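Local coordinates for phospho-furanose lactonase (PDB 3OVG), which catalyses the zinc-dependent hydrolysis of 1,4-lactones, among them D-xylono-1,4-lactone 5-phosphate and L-arabino-1,4-lactone 5-phosphate, at residues V187-G192 / I212-L217; H216-P221 / C238-D243; Y248-L253 / D300-L305. One frame throughout, in Å; residues are numbered along the deposited sequence.

Contact 1: residues V187-G192 / I212-L217. With ZN (zinc ion), chain H.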
ATOM      1  N   VAL A 187      29.803   4.516  12.471  1.00 15.18           N
ATOM      2  CA  VAL A 187      28.844   5.020  11.474  1.00 14.52           C
ATOM      3  C   VAL A 187      28.096   3.918  10.700  1.00 16.57           C
ATOM      4  O   VAL A 187      28.724   3.008  10.155  1.00 16.23           O
ATOM      5  CB  VAL A 187      29.502   5.993  10.492  1.00 15.21           C
ATOM      6  CG1 VAL A 187      28.421   6.674   9.596  1.00 14.89           C
ATOM      7  CG2 VAL A 187      30.277   7.091  11.268  1.00 14.35           C
ATOM      8  N   HIS A 188      26.753   3.995  10.692  1.00 16.52           N
ATOM      9  CA  HIS A 188      25.877   3.153   9.859  1.00 16.40           C
ATOM     10  C   HIS A 188      25.918   3.678   8.430  1.00 16.88           C
ATOM     11  O   HIS A 188      25.562   4.833   8.197  1.00 18.48           O
ATOM     12  CB  HIS A 188      24.414   3.198  10.395  1.00 18.58           C
ATOM     13  CG  HIS A 188      23.354   2.977   9.343  1.00 20.92           C
ATOM     14  ND1 HIS A 188      22.539   1.858   9.317  1.00 23.10           N
ATOM     15  CD2 HIS A 188      22.970   3.730   8.280  1.00 20.81           C
ATOM     16  CE1 HIS A 188      21.713   1.927   8.288  1.00 21.58           C
ATOM     17  NE2 HIS A 188      21.947   3.062   7.646  1.00 21.69           N
ATOM     18  N   THR A 189      26.356   2.873   7.459  1.00 17.01           N
ATOM     19  CA  THR A 189      26.158   3.259   6.060  1.00 16.18           C
ATOM     20  C   THR A 189      24.967   2.461   5.540  1.00 17.68           C
ATOM     21  O   THR A 189      24.647   1.404   6.098  1.00 18.92           O
ATOM     22  CB  THR A 189      27.396   3.001   5.191  1.00 16.14           C
ATOM     23  OG1 THR A 189      27.689   1.602   5.175  1.00 19.60           O
ATOM     24  CG2 THR A 189      28.602   3.775   5.742  1.00 16.38           C
ATOM     25  N   GLN A 190      24.280   2.964   4.513  1.00 16.20           N
ATOM     26  CA  GLN A 190      23.083   2.296   4.030  1.00 15.63           C
ATOM     27  C   GLN A 190      23.480   1.449   2.812  1.00 17.18           C
ATOM     28  O   GLN A 190      23.920   1.987   1.824  1.00 16.44           O
ATOM     29  CB  GLN A 190      22.055   3.339   3.671  1.00 18.18           C
ATOM     30  CG  GLN A 190      20.695   2.803   3.263  1.00 19.58           C
ATOM     31  CD  GLN A 190      20.073   1.962   4.349  1.00 22.71           C
ATOM     32  OE1 GLN A 190      20.260   2.213   5.548  1.00 21.31           O
ATOM     33  NE2 GLN A 190      19.319   0.953   3.938  1.00 23.27           N
ATOM     34  N   LEU A 191      23.379   0.129   2.916  1.00 16.62           N
ATOM     35  CA  LEU A 191      23.878  -0.767   1.858  1.00 18.41           C
ATOM     36  C   LEU A 191      25.365  -0.584   1.566  1.00 17.05           C
ATOM     37  O   LEU A 191      25.849  -0.979   0.502  1.00 16.96           O
ATOM     38  CB  LEU A 191      23.056  -0.633   0.568  1.00 18.37           C
ATOM     39  CG  LEU A 191      21.841  -1.568   0.453  1.00 22.23           C
ATOM     40  CD1 LEU A 191      21.099  -1.705   1.770  1.00 19.83           C
ATOM     41  CD2 LEU A 191      20.885  -1.196  -0.690  1.00 20.88           C
ATOM     42  N   GLY A 192      26.090  -0.019   2.531  1.00 16.14           N
ATOM     43  CA  GLY A 192      27.539   0.079   2.461  1.00 14.46           C
ATOM     44  C   GLY A 192      27.988   1.133   1.455  1.00 16.49           C
ATOM     45  O   GLY A 192      29.119   1.068   0.944  1.00 15.70           O
ATOM     46  N   ILE A 212      37.459   5.207  14.598  1.00 16.12           N
ATOM     47  CA  ILE A 212      36.326   5.155  13.685  1.00 17.30           C
ATOM     48  C   ILE A 212      36.039   3.757  13.183  1.00 16.71           C
ATOM     49  O   ILE A 212      36.890   3.124  12.540  1.00 16.78           O
ATOM     50  CB  ILE A 212      36.562   6.046  12.430  1.00 17.31           C
ATOM     51  CG1 ILE A 212      36.890   7.496  12.826  1.00 15.66           C
ATOM     52  CG2 ILE A 212      35.383   5.897  11.394  1.00 15.52           C
ATOM     53  CD1 ILE A 212      37.038   8.430  11.613  1.00 15.97           C
ATOM     54  N   GLN A 213      34.824   3.295  13.447  1.00 15.15           N
ATOM     55  CA  GLN A 213      34.293   2.136  12.734  1.00 14.81           C
ATOM     56  C   GLN A 213      33.190   2.521  11.747  1.00 14.84           C
ATOM     57  O   GLN A 213      32.342   3.418  12.024  1.00 12.71           O
ATOM     58  CB  GLN A 213      33.704   1.140  13.717  1.00 15.78           C
ATOM     59  CG  GLN A 213      34.726   0.323  14.488  1.00 17.24           C
ATOM     60  CD  GLN A 213      34.056  -0.516  15.550  1.00 18.41           C
ATOM     61  OE1 GLN A 213      33.741  -0.009  16.637  1.00 17.11           O
ATOM     62  NE2 GLN A 213      33.833  -1.809  15.252  1.00 12.39           N
ATOM     63  N   ILE A 214      33.191   1.839  10.602  1.00 13.19           N
ATOM     64  CA  ILE A 214      32.128   2.015   9.637  1.00 16.27           C
ATOM     65  C   ILE A 214      31.374   0.700   9.419  1.00 16.00           C
ATOM     66  O   ILE A 214      31.962  -0.294   8.996  1.00 16.64           O
ATOM     67  CB  ILE A 214      32.633   2.579   8.298  1.00 16.65           C
ATOM     68  CG1 ILE A 214      33.335   3.926   8.515  1.00 18.88           C
ATOM     69  CG2 ILE A 214      31.441   2.779   7.342  1.00 16.63           C
ATOM     70  CD1 ILE A 214      33.695   4.617   7.210  1.00 16.78           C
ATOM     71  N   SER A 215      30.070   0.703   9.695  1.00 15.57           N
ATOM     72  CA  SER A 215      29.275  -0.536   9.667  1.00 17.66           C
ATOM     73  C   SER A 215      28.594  -0.771   8.314  1.00 17.26           C
ATOM     74  O   SER A 215      28.403   0.177   7.538  1.00 18.66           O
ATOM     75  CB  SER A 215      28.201  -0.505  10.778  1.00 17.81           C
ATOM     76  OG  SER A 215      28.623  -1.222  11.928  1.00 19.73           O
ATOM     77  N   HIS A 216      28.212  -2.032   8.086  1.00 16.74           N
ATOM     78  CA  HIS A 216      27.405  -2.511   6.944  1.00 18.42           C
ATOM     79  C   HIS A 216      28.070  -2.578   5.560  1.00 17.94           C
ATOM     80  O   HIS A 216      27.375  -2.712   4.549  1.00 17.46           O
ATOM     81  CB  HIS A 216      26.083  -1.775   6.825  1.00 18.21           C
ATOM     82  CG  HIS A 216      25.401  -1.575   8.130  1.00 19.28           C
ATOM     83  ND1 HIS A 216      25.244  -2.589   9.050  1.00 19.86           N
ATOM     84  CD2 HIS A 216      24.838  -0.475   8.680  1.00 21.52           C
ATOM     85  CE1 HIS A 216      24.642  -2.118  10.124  1.00 21.45           C
ATOM     86  NE2 HIS A 216      24.375  -0.840   9.921  1.00 22.78           N
ATOM     87  N   LEU A 217      29.392  -2.555   5.506  1.00 13.76           N
ATOM     88  CA  LEU A 217      30.023  -2.639   4.208  1.00 15.68           C
ATOM     89  C   LEU A 217      29.711  -4.011   3.603  1.00 16.01           C
ATOM     90  O   LEU A 217      29.811  -4.185   2.397  1.00 16.15           O
ATOM     91  CB  LEU A 217      31.537  -2.440   4.306  1.00 15.44           C
ATOM     92  CG  LEU A 217      32.030  -0.987   4.239  1.00 17.09           C
ATOM     93  CD1 LEU A 217      31.776  -0.415   2.830  1.00 18.62           C
ATOM     94  CD2 LEU A 217      31.405  -0.137   5.322  1.00 14.60           C
TER
HETATM   95 ZN    ZN H 363      22.563   0.190  11.087  1.00 46.74          ZN
HETATM   96  O   HOH W   1      21.648  -2.047  11.644  1.00 25.33           O
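His188 on strand 185-190 and His216, directly after the neighbouring parallel strand 212-215, grip one zinc ion; helix 195-205 completes this beta-alpha-beta unit of the TIM barrel. Val187 N donates to Gln213 O (2.8 Å), and Ser215 N returns a nearly straight bond to Val187 O at 2.7 Å. The next bond, from Thr189 N to Ser215 O, is weak at 3.4 Å, but the Thr189 hydroxyl reinforces it: OG1 lies between the backbone N and carbonyl carbon (chi1 62°) and donates to Ser215 O at 2.9 Å. Here the packing is tight, the methyls Thr189 CG2 and Ile214 CG2 meeting at 3.4 Å as their side chains cross at about a right angle. The pairing loosens at Gln190 and Leu191, which point away from 212-217 and are partly exposed, Leu191 packing on Lys246 of a second subunit, but Gly192 closes back on His216 O and Leu217. At the metal, the imidazole planes stand 76° apart, and Thr189 O lies at the edge of the His216 ring. Zinc is bound by His188 ND1 and His216 NE2, each at 2.4 Å, with water 1 as a further ligand. Both nitrogens bind the metal, so their 3.3 Å approach is no hydrogen bond but a result of shared coordination; carbamylated Lys155 also binds this second zinc, a water-bearing centre consistent with metal-assisted lactone hydrolysis.

Contact 2: residues H216-P221 / C238-D243. With ZN (zinc ion), chain H; PO4 (phosphate ion), chain I.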
ATOM      1  N   HIS A 216      28.212  -2.032   8.086  1.00 16.74           N
ATOM      2  CA  HIS A 216      27.405  -2.511   6.944  1.00 18.42           C
ATOM      3  C   HIS A 216      28.070  -2.578   5.560  1.00 17.94           C
ATOM      4  O   HIS A 216      27.375  -2.712   4.549  1.00 17.46           O
ATOM      5  CB  HIS A 216      26.083  -1.775   6.825  1.00 18.21           C
ATOM      6  CG  HIS A 216      25.401  -1.575   8.130  1.00 19.28           C
ATOM      7  ND1 HIS A 216      25.244  -2.589   9.050  1.00 19.86           N
ATOM      8  CD2 HIS A 216      24.838  -0.475   8.680  1.00 21.52           C
ATOM      9  CE1 HIS A 216      24.642  -2.118  10.124  1.00 21.45           C
ATOM     10  NE2 HIS A 216      24.375  -0.840   9.921  1.00 22.78           N
ATOM     11  N   LEU A 217      29.392  -2.555   5.506  1.00 13.76           N
ATOM     12  CA  LEU A 217      30.023  -2.639   4.208  1.00 15.68           C
ATOM     13  C   LEU A 217      29.711  -4.011   3.603  1.00 16.01           C
ATOM     14  O   LEU A 217      29.811  -4.185   2.397  1.00 16.15           O
ATOM     15  CB  LEU A 217      31.537  -2.440   4.306  1.00 15.44           C
ATOM     16  CG  LEU A 217      32.030  -0.987   4.239  1.00 17.09           C
ATOM     17  CD1 LEU A 217      31.776  -0.415   2.830  1.00 18.62           C
ATOM     18  CD2 LEU A 217      31.405  -0.137   5.322  1.00 14.60           C
ATOM     19  N   ASN A 218      29.348  -4.980   4.445  1.00 14.31           N
ATOM     20  CA  ASN A 218      28.951  -6.306   3.951  1.00 16.09           C
ATOM     21  C   ASN A 218      27.799  -6.269   2.930  1.00 17.00           C
ATOM     22  O   ASN A 218      27.612  -7.217   2.140  1.00 18.19           O
ATOM     23  CB  ASN A 218      28.593  -7.210   5.133  1.00 15.01           C
ATOM     24  CG  ASN A 218      27.734  -6.491   6.145  1.00 17.22           C
ATOM     25  OD1 ASN A 218      28.232  -5.657   6.913  1.00 16.99           O
ATOM     26  ND2 ASN A 218      26.410  -6.771   6.127  1.00 16.55           N
ATOM     27  N   LYS A 219      27.032  -5.185   2.935  1.00 17.39           N
ATOM     28  CA  LYS A 219      25.942  -4.985   1.952  1.00 18.62           C
ATOM     29  C   LYS A 219      26.380  -4.345   0.609  1.00 17.48           C
ATOM     30  O   LYS A 219      25.566  -4.126  -0.291  1.00 21.30           O
ATOM     31  CB  LYS A 219      24.810  -4.181   2.610  1.00 18.76           C
ATOM     32  CG  LYS A 219      24.031  -5.033   3.612  1.00 21.11           C
ATOM     33  CD  LYS A 219      23.063  -4.234   4.462  1.00 23.99           C
ATOM     34  CE  LYS A 219      22.379  -5.162   5.488  1.00 27.40           C
ATOM     35  NZ  LYS A 219      21.371  -4.424   6.307  1.00 30.32           N
ATOM     36  N   ASN A 220      27.664  -4.049   0.480  1.00 15.79           N
ATOM     37  CA  ASN A 220      28.249  -3.569  -0.762  1.00 15.49           C
ATOM     38  C   ASN A 220      29.501  -4.431  -0.945  1.00 16.99           C
ATOM     39  O   ASN A 220      30.589  -3.974  -0.653  1.00 17.42           O
ATOM     40  CB  ASN A 220      28.628  -2.086  -0.611  1.00 13.93           C
ATOM     41  CG  ASN A 220      29.271  -1.483  -1.873  1.00 16.78           C
ATOM     42  OD1 ASN A 220      29.341  -2.128  -2.905  1.00 16.20           O
ATOM     43  ND2 ASN A 220      29.771  -0.225  -1.768  1.00 16.19           N
ATOM     44  N   PRO A 221      29.338  -5.676  -1.415  1.00 15.99           N
ATOM     45  CA  PRO A 221      30.378  -6.727  -1.407  1.00 17.34           C
ATOM     46  C   PRO A 221      31.456  -6.486  -2.472  1.00 18.97           C
ATOM     47  O   PRO A 221      31.584  -7.230  -3.439  1.00 17.01           O
ATOM     48  CB  PRO A 221      29.604  -8.022  -1.719  1.00 17.01           C
ATOM     49  CG  PRO A 221      28.190  -7.609  -2.036  1.00 17.10           C
ATOM     50  CD  PRO A 221      28.067  -6.123  -2.003  1.00 16.18           C
ATOM     51  N   CYS A 238      33.398  -2.427  10.320  1.00 16.20           N
ATOM     52  CA  CYS A 238      32.646  -3.333  11.185  1.00 15.72           C
ATOM     53  C   CYS A 238      31.646  -4.106  10.345  1.00 16.15           C
ATOM     54  O   CYS A 238      30.637  -3.576   9.936  1.00 16.29           O
ATOM     55  CB  CYS A 238      31.907  -2.581  12.301  1.00 17.07           C
ATOM     56  SG  CYS A 238      30.994  -3.705  13.416  1.00 18.44           S
ATOM     57  N   PHE A 239      31.924  -5.376  10.075  1.00 16.74           N
ATOM     58  CA  PHE A 239      31.001  -6.161   9.280  1.00 16.59           C
ATOM     59  C   PHE A 239      29.915  -6.784  10.112  1.00 17.65           C
ATOM     60  O   PHE A 239      30.198  -7.395  11.145  1.00 16.76           O
ATOM     61  CB  PHE A 239      31.751  -7.297   8.557  1.00 14.61           C
ATOM     62  CG  PHE A 239      32.651  -6.816   7.489  1.00 16.83           C
ATOM     63  CD1 PHE A 239      32.123  -6.286   6.312  1.00 18.56           C
ATOM     64  CD2 PHE A 239      34.032  -6.876   7.642  1.00 17.03           C
ATOM     65  CE1 PHE A 239      32.962  -5.844   5.293  1.00 16.12           C
ATOM     66  CE2 PHE A 239      34.872  -6.424   6.628  1.00 17.48           C
ATOM     67  CZ  PHE A 239      34.331  -5.905   5.459  1.00 15.67           C
ATOM     68  N   ASP A 240      28.675  -6.709   9.634  1.00 16.91           N
ATOM     69  CA  ASP A 240      27.718  -7.736  10.028  1.00 17.30           C
ATOM     70  C   ASP A 240      27.480  -8.584   8.766  1.00 17.60           C
ATOM     71  O   ASP A 240      28.323  -8.564   7.866  1.00 15.67           O
ATOM     72  CB  ASP A 240      26.451  -7.106  10.578  1.00 17.76           C
ATOM     73  CG  ASP A 240      25.768  -6.250   9.553  1.00 20.35           C
ATOM     74  OD1 ASP A 240      24.721  -6.694   9.048  1.00 25.42           O
ATOM     75  OD2 ASP A 240      26.276  -5.145   9.249  1.00 22.47           O
ATOM     76  N   GLY A 241      26.364  -9.317   8.686  1.00 17.80           N
ATOM     77  CA  GLY A 241      26.072 -10.144   7.511  1.00 17.90           C
ATOM     78  C   GLY A 241      25.883 -11.651   7.710  1.00 16.55           C
ATOM     79  O   GLY A 241      25.175 -12.319   6.940  1.00 17.88           O
ATOM     80  N   PRO A 242      26.504 -12.222   8.747  1.00 16.10           N
ATOM     81  CA  PRO A 242      26.187 -13.639   8.981  1.00 15.34           C
ATOM     82  C   PRO A 242      24.670 -13.875   9.123  1.00 16.34           C
ATOM     83  O   PRO A 242      23.997 -13.104   9.837  1.00 15.00           O
ATOM     84  CB  PRO A 242      26.903 -13.929  10.297  1.00 16.36           C
ATOM     85  CG  PRO A 242      28.077 -13.006  10.296  1.00 15.51           C
ATOM     86  CD  PRO A 242      27.546 -11.726   9.659  1.00 15.29           C
ATOM     87  N   ASP A 243      24.151 -14.930   8.478  1.00 15.22           N
ATOM     88  CA  ASP A 243      22.709 -15.255   8.474  1.00 15.96           C
ATOM     89  C   ASP A 243      21.820 -14.097   8.063  1.00 17.64           C
ATOM     90  O   ASP A 243      20.826 -13.783   8.725  1.00 18.48           O
ATOM     91  CB  ASP A 243      22.226 -15.836   9.810  1.00 18.75           C
ATOM     92  CG  ASP A 243      20.833 -16.472   9.714  1.00 20.82           C
ATOM     93  OD1 ASP A 243      20.519 -17.115   8.686  1.00 21.93           O
ATOM     94  OD2 ASP A 243      20.046 -16.354  10.675  1.00 21.05           O
TER
HETATM   95 ZN    ZN H 363      22.563   0.190  11.087  1.00 46.74          ZN
HETATM   96  P   PO4 I 364      17.274  -5.943   7.949  1.00 46.01           P
HETATM   97  O1  PO4 I 364      17.331  -5.464   9.411  1.00 40.99           O
HETATM   98  O2  PO4 I 364      15.816  -6.019   7.434  1.00 32.96           O
HETATM   99  O3  PO4 I 364      18.076  -4.956   7.094  1.00 40.66           O
HETATM  100  O4  PO4 I 364      17.970  -7.300   7.869  1.00 27.42           O
HETATM  101  O   HOH W   2      31.244  -2.753   7.527  1.00 15.72           O
HETATM  102  O   HOH W   1      21.648  -2.047  11.644  1.00 25.33           O
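The second shell of the binuclear zinc site is built here, at the C-terminal end of the barrel strands, where Asp240 backs the metal ligand His216. His216 ND1 donates to Asp240 OD2 in a fairly straight bond of 2.8 Å. The carboxylate oxygen lies almost in the imidazole plane, yet the carboxylate itself is turned 86° from that ring, and ND1 reaches OD2 on its syn side from 34° out of the carboxylate plane. Asp240 CG sits between its backbone N and carbonyl carbon (chi1 61°), which brings the acid group up to the histidine. Asn218 crosses Asp240 at about a right angle; its OD1 accepts Asp240 N at 3.0 Å, the donor standing above the amide's carbonyl plane. Further back, the rim of the Phe239 ring is met by Asn218 N, and Leu217 CB packs 3.8 Å from Phe239 CE1. Water 2 accepts from Leu217 N at 2.7 Å and gives a weak bond to Cys238 O. Lys219 extends toward the phosphate ion, probably from the crystallisation liquor, with a weak 3.4 Å bond from NZ to O3; Tyr247, Lys246 and Tyr280, which bind substrate, also hold that ion. Because ND1 is the donor, NE2 is left to the zinc; together with the zinc bond, the hydrogen bond helps fix the ring's rotation and probably makes it a more electron-rich ligand.

Contact 3: residues Y248-L253 / D300-L305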
ATOM      1  N   TYR A 248      23.004 -11.340   1.150  1.00 16.28           N
ATOM      2  CA  TYR A 248      24.134 -12.030   0.558  1.00 18.69           C
ATOM      3  C   TYR A 248      24.475 -13.262   1.384  1.00 16.77           C
ATOM      4  O   TYR A 248      24.265 -13.288   2.589  1.00 16.79           O
ATOM      5  CB  TYR A 248      25.378 -11.122   0.468  1.00 17.61           C
ATOM      6  CG  TYR A 248      25.198  -9.964  -0.497  1.00 18.86           C
ATOM      7  CD1 TYR A 248      24.909  -8.684  -0.022  1.00 19.61           C
ATOM      8  CD2 TYR A 248      25.294 -10.155  -1.873  1.00 18.87           C
ATOM      9  CE1 TYR A 248      24.716  -7.616  -0.893  1.00 19.35           C
ATOM     10  CE2 TYR A 248      25.116  -9.092  -2.766  1.00 21.45           C
ATOM     11  CZ  TYR A 248      24.826  -7.815  -2.262  1.00 22.45           C
ATOM     12  OH  TYR A 248      24.617  -6.727  -3.106  1.00 23.43           O
ATOM     13  N   PRO A 249      24.993 -14.295   0.716  1.00 18.52           N
ATOM     14  CA  PRO A 249      25.298 -15.523   1.445  1.00 17.37           C
ATOM     15  C   PRO A 249      26.529 -15.320   2.368  1.00 18.28           C
ATOM     16  O   PRO A 249      27.415 -14.510   2.042  1.00 18.66           O
ATOM     17  CB  PRO A 249      25.577 -16.518   0.312  1.00 18.74           C
ATOM     18  CG  PRO A 249      26.026 -15.619  -0.882  1.00 19.15           C
ATOM     19  CD  PRO A 249      25.075 -14.469  -0.755  1.00 16.40           C
ATOM     20  N   ASP A 250      26.571 -16.007   3.518  1.00 19.56           N
ATOM     21  CA  ASP A 250      27.761 -15.967   4.398  1.00 17.32           C
ATOM     22  C   ASP A 250      29.073 -16.108   3.595  1.00 18.50           C
ATOM     23  O   ASP A 250      30.099 -15.493   3.928  1.00 17.01           O
ATOM     24  CB  ASP A 250      27.749 -17.115   5.431  1.00 15.89           C
ATOM     25  CG  ASP A 250      26.639 -16.990   6.492  1.00 18.62           C
ATOM     26  OD1 ASP A 250      25.870 -16.006   6.476  1.00 16.56           O
ATOM     27  OD2 ASP A 250      26.540 -17.909   7.355  1.00 19.61           O
ATOM     28  N   SER A 251      29.062 -16.957   2.574  1.00 15.62           N
ATOM     29  CA  SER A 251      30.315 -17.300   1.893  1.00 18.26           C
ATOM     30  C   SER A 251      30.931 -16.049   1.292  1.00 19.78           C
ATOM     31  O   SER A 251      32.141 -15.932   1.178  1.00 18.18           O
ATOM     32  CB  SER A 251      30.081 -18.315   0.779  1.00 18.37           C
ATOM     33  OG  SER A 251      29.007 -17.875  -0.064  1.00 20.47           O
ATOM     34  N   LEU A 252      30.093 -15.109   0.894  1.00 18.38           N
ATOM     35  CA  LEU A 252      30.627 -13.961   0.183  1.00 19.43           C
ATOM     36  C   LEU A 252      31.408 -13.072   1.154  1.00 17.34           C
ATOM     37  O   LEU A 252      32.520 -12.661   0.854  1.00 16.74           O
ATOM     38  CB  LEU A 252      29.502 -13.212  -0.532  1.00 16.74           C
ATOM     39  CG  LEU A 252      29.847 -11.934  -1.305  1.00 18.61           C
ATOM     40  CD1 LEU A 252      30.842 -12.235  -2.426  1.00 21.09           C
ATOM     41  CD2 LEU A 252      28.565 -11.277  -1.851  1.00 17.24           C
ATOM     42  N   LEU A 253      30.821 -12.801   2.322  1.00 18.62           N
ATOM     43  CA  LEU A 253      31.506 -12.054   3.370  1.00 18.64           C
ATOM     44  C   LEU A 253      32.817 -12.767   3.811  1.00 18.26           C
ATOM     45  O   LEU A 253      33.842 -12.126   4.013  1.00 17.10           O
ATOM     46  CB  LEU A 253      30.613 -11.892   4.589  1.00 16.08           C
ATOM     47  CG  LEU A 253      31.285 -11.175   5.765  1.00 15.06           C
ATOM     48  CD1 LEU A 253      31.790  -9.811   5.349  1.00 17.12           C
ATOM     49  CD2 LEU A 253      30.341 -11.019   6.949  1.00 18.05           C
ATOM     50  N   ASP A 300      29.367 -20.810  16.237  1.00 18.71           N
ATOM     51  CA  ASP A 300      29.017 -22.155  15.788  1.00 21.37           C
ATOM     52  C   ASP A 300      29.161 -22.366  14.281  1.00 21.08           C
ATOM     53  O   ASP A 300      29.376 -23.482  13.831  1.00 22.67           O
ATOM     54  CB  ASP A 300      27.571 -22.458  16.152  1.00 20.83           C
ATOM     55  CG  ASP A 300      27.349 -22.553  17.642  1.00 24.04           C
ATOM     56  OD1 ASP A 300      28.344 -22.631  18.407  1.00 21.47           O
ATOM     57  OD2 ASP A 300      26.159 -22.546  18.041  1.00 24.57           O
ATOM     58  N   ARG A 301      29.042 -21.291  13.502  1.00 18.38           N
ATOM     59  CA  ARG A 301      28.897 -21.406  12.036  1.00 20.26           C
ATOM     60  C   ARG A 301      29.792 -20.414  11.301  1.00 20.36           C
ATOM     61  O   ARG A 301      30.547 -20.780  10.404  1.00 18.89           O
ATOM     62  CB  ARG A 301      27.425 -21.169  11.611  1.00 21.13           C
ATOM     63  CG  ARG A 301      26.443 -22.269  12.078  1.00 20.13           C
ATOM     64  CD  ARG A 301      26.465 -23.453  11.111  1.00 21.17           C
ATOM     65  NE  ARG A 301      25.730 -23.143   9.879  1.00 21.66           N
ATOM     66  CZ  ARG A 301      24.412 -23.305   9.765  1.00 23.20           C
ATOM     67  NH1 ARG A 301      23.704 -23.801  10.786  1.00 22.86           N
ATOM     68  NH2 ARG A 301      23.797 -23.001   8.640  1.00 24.68           N
ATOM     69  N   PHE A 302      29.738 -19.143  11.678  1.00 19.08           N
ATOM     70  CA  PHE A 302      30.447 -18.191  10.841  1.00 17.81           C
ATOM     71  C   PHE A 302      31.973 -18.223  11.012  1.00 17.50           C
ATOM     72  O   PHE A 302      32.677 -18.186  10.035  1.00 19.38           O
ATOM     73  CB  PHE A 302      29.901 -16.770  10.930  1.00 18.10           C
ATOM     74  CG  PHE A 302      30.466 -15.868   9.872  1.00 17.84           C
ATOM     75  CD1 PHE A 302      30.036 -15.984   8.564  1.00 15.77           C
ATOM     76  CD2 PHE A 302      31.440 -14.924  10.185  1.00 15.95           C
ATOM     77  CE1 PHE A 302      30.555 -15.159   7.580  1.00 16.75           C
ATOM     78  CE2 PHE A 302      31.977 -14.109   9.210  1.00 16.12           C
ATOM     79  CZ  PHE A 302      31.531 -14.220   7.903  1.00 16.11           C
ATOM     80  N   LEU A 303      32.487 -18.312  12.230  1.00 19.37           N
ATOM     81  CA  LEU A 303      33.942 -18.358  12.386  1.00 21.17           C
ATOM     82  C   LEU A 303      34.516 -19.679  11.835  1.00 19.90           C
ATOM     83  O   LEU A 303      35.564 -19.669  11.196  1.00 20.36           O
ATOM     84  CB  LEU A 303      34.370 -18.087  13.828  1.00 21.94           C
ATOM     85  CG  LEU A 303      34.048 -16.693  14.388  1.00 21.57           C
ATOM     86  CD1 LEU A 303      34.182 -16.669  15.903  1.00 21.33           C
ATOM     87  CD2 LEU A 303      34.901 -15.596  13.753  1.00 20.83           C
ATOM     88  N   PRO A 304      33.826 -20.820  12.063  1.00 19.41           N
ATOM     89  CA  PRO A 304      34.327 -22.007  11.346  1.00 21.83           C
ATOM     90  C   PRO A 304      34.371 -21.775   9.841  1.00 21.61           C
ATOM     91  O   PRO A 304      35.291 -22.276   9.193  1.00 21.78           O
ATOM     92  CB  PRO A 304      33.325 -23.108  11.711  1.00 21.19           C
ATOM     93  CG  PRO A 304      32.796 -22.675  13.063  1.00 22.34           C
ATOM     94  CD  PRO A 304      32.765 -21.159  13.027  1.00 19.49           C
ATOM     95  N   LEU A 305      33.423 -21.014   9.288  1.00 19.65           N
ATOM     96  CA  LEU A 305      33.477 -20.728   7.854  1.00 19.60           C
ATOM     97  C   LEU A 305      34.685 -19.863   7.480  1.00 20.03           C
ATOM     98  O   LEU A 305      35.337 -20.088   6.453  1.00 17.78           O
ATOM     99  CB  LEU A 305      32.176 -20.090   7.353  1.00 20.03           C
ATOM    100  CG  LEU A 305      32.139 -19.635   5.883  1.00 19.98           C
ATOM    101  CD1 LEU A 305      32.265 -20.827   4.919  1.00 17.59           C
ATOM    102  CD2 LEU A 305      30.811 -18.836   5.570  1.00 16.49           C
TER
HETATM  103  O   HOH W   3      25.330 -21.050   6.498  1.00 25.09           O
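The first turn of helix 250-262, with Pro249 at its N-cap position, approaches helix 296-309 with Asp250 CA and Phe302 CA 7.3 Å apart, the latter helix having a wider pi-type turn at 300-302 and a kink at Pro304. This is helix-helix packing on the outer layer of the TIM barrel. Phe302 makes the largest share of the contact. Its CG is directed anti to the backbone N (chi1 -169°), and the edge of its ring lies against Asp250 O, with CE1 3.7 Å away. At the ring's far end CZ meets Leu253 CD2 at 3.5 Å, the two side chains crossing at about a right angle. Leu305, one turn on, places CD2 3.5 Å from Asp250 CB, so the aspartate's methylene and backbone are packed by apolar groups. Its carboxylate has polar partners elsewhere: OD1 accepts from Asp243 N, and OD2 is hydrogen-bonded to Tyr297 OH. Arg301 forms a salt bridge with Glu197 of a third subunit, placing this helix pair beside a subunit interface. Water 3 spans the polar side of the contact, accepting from Arg301 NH2 at 3.3 Å and donating weakly to Asp250 OD2 at 3.5 Å.

In the fold
Contacts 1 and 2 share His216 and Leu217 and both reach the same parallel sheet, where Ile214 O receives Cys238 N; one supplies zinc ligands, the other the carboxylate behind one of them. The centre of contact 3 lies about 21 Å from the centre of the chain, against about 8 and 13 Å for the centres of contacts 1 and 2, and it joins outer helices near a subunit interface, though most of its touching residues are still buried. The chemistry changes accordingly, from backbone pairing and metal coordination, through second-shell hydrogen bonds, to apolar packing with a water bridge. Contacts 2 and 3 meet where Pro221 packs on Tyr248 and Leu252.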